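Local coordinates for periplasmic branched-chain amino acid-binding protein (Burkholderia mallei, PDB 3I09) that probably captures a branched-chain amino acid or a related small carboxylate in the periplasm for an ABC importer, and here holds acetoacetic acid, at residues T107-Q112 and T117-Y122; A103-L108 and G153-K158. All blocks are in the same frame, centred on the assembly; numbering follows the deposited sequence. Where two conformers were deposited one is given.

Both contacts start from the loop between strands 97-100 and 117-119, share Thr107 and Leu108, and have centres about 10 Å apart. Contact 1 folds 107-112 back onto strand 117-119 within one lobe; contact 2 sets 103-108 against helix 151-166 of the other lobe. They meet where His119 NE2 lies 2.6 Å from Ala103 O, a probable hydrogen bond, and where Tyr122 OH, hydrogen-bonded to Gly102 O, merely packs against Gly104 N. Both reach the acetoacetic acid: Gly104 N bonds its carboxylate, while Tyr122 OH lies 3.6 Å from its C5. Ser81, Asn80 and Tyr150 also hydrogen-bond the ligand.

Contact 1: T107-Q112 and T117-Y122; sequences TLTNEQ and TVHYAY. With AAE (acetoacetic acid), chain C.
Leu108 sets its CD1 methyl over one face of the His119 imidazole, a CH-pi contact 3.8 Å from the ring centroid and 17° off the normal. The two side chains cross at about a right angle, and the methyl sits closest to NE2. On the opposite face lies Tyr122 O, 3.3 Å above the plane and displaced toward the rim, so the ring is held between a methyl and a carbonyl. Thr109 adds a second apolar touch, its CG2 3.6 Å from His119 CB, and Thr117 CG2 rests against Leu108 O. Polar links run through water: water 1 lies in the ring plane, 2.7 Å from His119 ND1 and 2.6 Å from Thr109 OG1. A chi1 of 59° places that hydroxyl between the backbone N and carbonyl carbon of Thr109, pointing OG1 to the water while CG2 meets His119. With NE2 bonded to Ala103 O, both ring nitrogens are engaged, which should fix the rotation of the imidazole. The arrangement is a buried return of a loop onto the short strand 117-119, which lies beside strand 97-100 in the sheet of one lobe of the alpha/beta fold.

Contact 2: A103-L108 and G153-K158; sequences AGADTL and GKALEK. With AAE (acetoacetic acid), chain C.
The ligand cleft between the two lobes of the binding protein is bordered here by the loop 103-108 on one side and the helix 151-166 on the other. Ala105 CB meets Ala155 CB at 4.1 Å, a small methyl-to-methyl contact that brings the backbones close, with CA atoms 5.7 Å apart. The Ala155 methyl points at the loop and is also approached by Asp106 OD1 at 4.2 Å and, more loosely, by Thr107 OG1. No direct hydrogen bond spans the pair; water 2 does so instead, donating to Asp106 OD1 at 2.7 Å and to Ala155 O at 3.1 Å. With chi1 at 73°, the Asp106 carboxylate swings closer to the helix than its first bond would take it. Its other oxygen, OD2, forms a salt bridge to Arg370 and accepts from Asn159, further along the same helix, which should favour the charged form. One residue before Ala105, Gly104 N donates to acetoacetic acid O1 at 2.7 Å in a nearly straight bond of 168°, and Ala103 CA lies 3.3 Å from the same oxygen. A backbone N-H gripping the ligand carboxylate beside a water-bridged lobe interface is consistent with the closed, ligand-bound cleft of a type I periplasmic binding protein.

Contact 1: T107-Q112 and T117-Y122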
loop_
_atom_site.group_PDB
_atom_site.type_symbol
_atom_site.label_atom_id
_atom_site.label_comp_id
_atom_site.label_asym_id
_atom_site.label_seq_id
_atom_site.Cartn_x
_atom_site.Cartn_y
_atom_site.Cartn_z
ATOM N N THR A 107 6.937 -9.757 0.308
ATOM C CA THR A 107 8.002 -10.345 -0.479
ATOM C C THR A 107 9.117 -9.323 -0.805
ATOM O O THR A 107 10.309 -9.645 -0.909
ATOM C CB THR A 107 7.402 -10.881 -1.830
ATOM O OG1 THR A 107 6.165 -11.549 -1.564
ATOM C CG2 THR A 107 8.332 -11.809 -2.453
ATOM N N LEU A 108 8.701 -8.080 -1.012
ATOM C CA LEU A 108 9.592 -7.003 -1.373
ATOM C C LEU A 108 10.707 -6.731 -0.358
ATOM O O LEU A 108 11.718 -6.180 -0.734
ATOM C CB LEU A 108 8.788 -5.709 -1.596
ATOM C CG LEU A 108 8.057 -5.660 -2.923
ATOM C CD1 LEU A 108 6.936 -4.583 -2.807
ATOM C CD2 LEU A 108 9.035 -5.368 -4.166
ATOM N N THR A 109 10.491 -7.108 0.912
ATOM C CA THR A 109 11.494 -6.913 1.958
ATOM C C THR A 109 11.872 -8.230 2.629
ATOM O O THR A 109 12.416 -8.260 3.710
ATOM C CB THR A 109 10.988 -5.906 3.003
ATOM O OG1 THR A 109 9.772 -6.389 3.571
ATOM C CG2 THR A 109 10.752 -4.501 2.330
ATOM N N ASN A 110 11.582 -9.328 1.940
ATOM C CA ASN A 110 11.767 -10.655 2.470
ATOM C C ASN A 110 12.447 -11.508 1.408
ATOM O O ASN A 110 13.621 -11.251 1.127
ATOM C CB ASN A 110 10.439 -11.198 2.994
ATOM C CG ASN A 110 10.155 -10.712 4.389
ATOM O OD1 ASN A 110 10.818 -11.156 5.365
ATOM N ND2 ASN A 110 9.217 -9.771 4.512
ATOM N N GLU A 111 11.734 -12.442 0.783
ATOM C CA GLU A 111 12.359 -13.329 -0.209
ATOM C C GLU A 111 13.022 -12.572 -1.363
ATOM O O GLU A 111 13.977 -13.081 -1.953
ATOM C CB GLU A 111 11.352 -14.337 -0.766
ATOM C CG GLU A 111 10.874 -15.389 0.233
ATOM C CD GLU A 111 9.737 -14.936 1.128
ATOM O OE1 GLU A 111 9.266 -13.767 1.001
ATOM O OE2 GLU A 111 9.289 -15.783 1.944
ATOM N N GLN A 112 12.488 -11.400 -1.715
ATOM C CA GLN A 112 13.014 -10.612 -2.820
ATOM C C GLN A 112 13.566 -9.265 -2.379
ATOM O O GLN A 112 13.574 -8.300 -3.154
ATOM C CB GLN A 112 11.952 -10.483 -3.919
ATOM C CG GLN A 112 11.613 -11.875 -4.485
ATOM C CD GLN A 112 10.568 -11.891 -5.599
ATOM O OE1 GLN A 112 9.633 -12.723 -5.586
ATOM N NE2 GLN A 112 10.729 -11.031 -6.574
ATOM N N THR A 117 15.942 -1.214 -2.525
ATOM C CA THR A 117 14.485 -1.189 -2.427
ATOM C C THR A 117 14.039 -0.565 -1.121
ATOM O O THR A 117 14.584 -0.883 -0.070
ATOM C CB THR A 117 13.955 -2.603 -2.516
ATOM O OG1 THR A 117 14.392 -3.181 -3.765
ATOM C CG2 THR A 117 12.393 -2.633 -2.383
ATOM N N VAL A 118 13.057 0.322 -1.195
ATOM C CA VAL A 118 12.396 0.835 -0.027
ATOM C C VAL A 118 10.910 0.508 -0.169
ATOM O O VAL A 118 10.322 0.804 -1.216
ATOM C CB VAL A 118 12.589 2.350 0.095
ATOM C CG1 VAL A 118 11.810 2.908 1.306
ATOM C CG2 VAL A 118 14.082 2.655 0.205
ATOM N N HIS A 119 10.312 -0.057 0.891
ATOM C CA HIS A 119 8.877 -0.334 0.909
ATOM C C HIS A 119 8.272 0.650 1.898
ATOM O O HIS A 119 8.459 0.550 3.106
ATOM C CB HIS A 119 8.593 -1.806 1.252
ATOM C CG HIS A 119 7.248 -2.295 0.757
ATOM N ND1 HIS A 119 6.756 -3.542 1.073
ATOM C CD2 HIS A 119 6.344 -1.743 -0.088
ATOM C CE1 HIS A 119 5.574 -3.706 0.507
ATOM N NE2 HIS A 119 5.297 -2.633 -0.211
ATOM N N TYR A 120 7.580 1.651 1.354
ATOM C CA TYR A 120 7.397 2.894 2.070
ATOM C C TYR A 120 6.146 3.015 2.943
ATOM O O TYR A 120 6.224 3.619 4.028
ATOM C CB TYR A 120 7.453 4.087 1.118
ATOM C CG TYR A 120 7.733 5.429 1.786
ATOM C CD1 TYR A 120 9.041 5.867 1.988
ATOM C CD2 TYR A 120 6.680 6.309 2.116
ATOM C CE1 TYR A 120 9.305 7.122 2.542
ATOM C CE2 TYR A 120 6.937 7.564 2.699
ATOM C CZ TYR A 120 8.258 7.971 2.883
ATOM O OH TYR A 120 8.557 9.186 3.456
ATOM N N ALA A 121 5.008 2.514 2.463
ATOM C CA ALA A 121 3.700 2.857 3.065
ATOM C C ALA A 121 3.053 1.806 3.953
ATOM O O ALA A 121 2.541 2.126 5.038
ATOM C CB ALA A 121 2.720 3.306 1.989
ATOM N N TYR A 122 3.032 0.573 3.490
ATOM C CA TYR A 122 2.372 -0.538 4.188
ATOM C C TYR A 122 2.884 -1.838 3.575
ATOM O O TYR A 122 3.485 -1.816 2.524
ATOM C CB TYR A 122 0.851 -0.499 4.067
ATOM C CG TYR A 122 0.341 -0.883 2.722
ATOM C CD1 TYR A 122 0.548 -0.058 1.619
ATOM C CD2 TYR A 122 -0.210 -2.141 2.494
ATOM C CE1 TYR A 122 0.123 -0.446 0.327
ATOM C CE2 TYR A 122 -0.675 -2.518 1.218
ATOM C CZ TYR A 122 -0.479 -1.690 0.145
ATOM O OH TYR A 122 -0.911 -2.089 -1.109
HETATM O O1 AAE C . -0.069 -4.986 -3.791
HETATM C C2 AAE C . -1.132 -4.970 -4.437
HETATM O O3 AAE C . -1.269 -5.584 -5.518
HETATM C C4 AAE C . -2.319 -4.225 -3.852
HETATM C C5 AAE C . -2.374 -2.807 -4.346
HETATM O O8 AAE C . -1.407 -2.287 -4.953
HETATM C C9 AAE C . -3.583 -2.027 -3.919
HETATM O O HOH W 1 7.421 -5.457 2.790
#

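Contact 2: A103-L108 and G153-K158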
loop_
_atom_site.group_PDB
_atom_site.type_symbol
_atom_site.label_atom_id
_atom_site.label_comp_id
_atom_site.label_asym_id
_atom_site.label_seq_id
_atom_site.Cartn_x
_atom_site.Cartn_y
_atom_site.Cartn_z
ATOM N N ALA A 103 2.092 -0.978 -3.664
ATOM C CA ALA A 103 2.007 -2.427 -3.602
ATOM C C ALA A 103 2.249 -2.910 -2.187
ATOM O O ALA A 103 2.965 -2.294 -1.418
ATOM C CB ALA A 103 3.007 -3.086 -4.574
ATOM N N GLY A 104 1.597 -4.012 -1.837
ATOM C CA GLY A 104 1.675 -4.542 -0.504
ATOM C C GLY A 104 2.522 -5.737 -0.201
ATOM O O GLY A 104 2.869 -5.935 0.943
ATOM N N ALA A 105 2.837 -6.574 -1.188
ATOM C CA ALA A 105 3.430 -7.866 -0.851
ATOM C C ALA A 105 4.695 -7.715 -0.008
ATOM O O ALA A 105 5.664 -7.046 -0.426
ATOM C CB ALA A 105 3.744 -8.690 -2.106
ATOM N N ASP A 106 4.719 -8.384 1.151
ATOM C CA ASP A 106 5.911 -8.341 2.020
ATOM C C ASP A 106 7.142 -9.042 1.422
ATOM O O ASP A 106 8.244 -8.914 1.951
ATOM C CB ASP A 106 5.605 -8.827 3.450
ATOM C CG ASP A 106 5.388 -10.328 3.568
ATOM O OD1 ASP A 106 5.069 -11.004 2.572
ATOM O OD2 ASP A 106 5.481 -10.830 4.722
ATOM N N THR A 107 6.937 -9.757 0.308
ATOM C CA THR A 107 8.002 -10.345 -0.479
ATOM C C THR A 107 9.117 -9.323 -0.805
ATOM O O THR A 107 10.309 -9.645 -0.909
ATOM C CB THR A 107 7.402 -10.881 -1.830
ATOM O OG1 THR A 107 6.165 -11.549 -1.564
ATOM C CG2 THR A 107 8.332 -11.809 -2.453
ATOM N N LEU A 108 8.701 -8.080 -1.012
ATOM C CA LEU A 108 9.592 -7.003 -1.373
ATOM C C LEU A 108 10.707 -6.731 -0.358
ATOM O O LEU A 108 11.718 -6.180 -0.734
ATOM C CB LEU A 108 8.788 -5.709 -1.596
ATOM C CG LEU A 108 8.057 -5.660 -2.923
ATOM C CD1 LEU A 108 6.936 -4.583 -2.807
ATOM C CD2 LEU A 108 9.035 -5.368 -4.166
ATOM N N GLY A 153 -2.533 -11.200 -3.442
ATOM C CA GLY A 153 -3.486 -12.048 -2.740
ATOM C C GLY A 153 -2.802 -13.169 -2.003
ATOM O O GLY A 153 -3.101 -13.435 -0.828
ATOM N N LYS A 154 -1.874 -13.835 -2.689
ATOM C CA LYS A 154 -1.172 -14.979 -2.126
ATOM C C LYS A 154 -0.368 -14.594 -0.879
ATOM O O LYS A 154 -0.410 -15.295 0.138
ATOM C CB LYS A 154 -0.267 -15.627 -3.186
ATOM C CG LYS A 154 -1.054 -16.209 -4.356
ATOM C CD LYS A 154 -0.160 -16.908 -5.389
ATOM C CE LYS A 154 -0.823 -16.946 -6.765
ATOM N NZ LYS A 154 0.088 -17.490 -7.819
ATOM N N ALA A 155 0.341 -13.480 -0.952
ATOM C CA ALA A 155 1.125 -12.998 0.182
ATOM C C ALA A 155 0.214 -12.637 1.351
ATOM O O ALA A 155 0.506 -13.004 2.493
ATOM C CB ALA A 155 1.977 -11.809 -0.194
ATOM N N LEU A 156 -0.916 -12.002 1.058
ATOM C CA LEU A 156 -1.767 -11.483 2.126
ATOM C C LEU A 156 -2.479 -12.635 2.782
ATOM O O LEU A 156 -2.596 -12.656 3.990
ATOM C CB LEU A 156 -2.768 -10.448 1.610
ATOM C CG LEU A 156 -3.772 -9.830 2.598
ATOM C CD1 LEU A 156 -3.077 -9.174 3.832
ATOM C CD2 LEU A 156 -4.574 -8.784 1.844
ATOM N N GLU A 157 -2.936 -13.598 1.986
ATOM C CA GLU A 157 -3.564 -14.795 2.535
ATOM C C GLU A 157 -2.568 -15.534 3.432
ATOM O O GLU A 157 -2.917 -15.993 4.519
ATOM C CB GLU A 157 -4.087 -15.721 1.417
ATOM C CG GLU A 157 -4.678 -17.050 1.943
ATOM C CD GLU A 157 -5.063 -18.048 0.846
ATOM O OE1 GLU A 157 -5.637 -17.655 -0.194
ATOM O OE2 GLU A 157 -4.823 -19.254 1.045
ATOM N N LYS A 158 -1.328 -15.667 2.985
ATOM C CA LYS A 158 -0.349 -16.384 3.813
ATOM C C LYS A 158 -0.046 -15.666 5.140
ATOM O O LYS A 158 -0.066 -16.300 6.197
ATOM C CB LYS A 158 0.949 -16.667 3.043
ATOM C CG LYS A 158 2.117 -17.205 3.863
ATOM C CD LYS A 158 1.883 -18.589 4.365
ATOM C CE LYS A 158 3.218 -19.339 4.612
ATOM N NZ LYS A 158 4.118 -18.620 5.577
HETATM O O1 AAE C . -0.069 -4.986 -3.791
HETATM C C2 AAE C . -1.132 -4.970 -4.437
HETATM O O3 AAE C . -1.269 -5.584 -5.518
HETATM C C4 AAE C . -2.319 -4.225 -3.852
HETATM C C5 AAE C . -2.374 -2.807 -4.346
HETATM O O8 AAE C . -1.407 -2.287 -4.953
HETATM C C9 AAE C . -3.583 -2.027 -3.919
HETATM O O HOH W 2 3.549 -13.241 2.669
#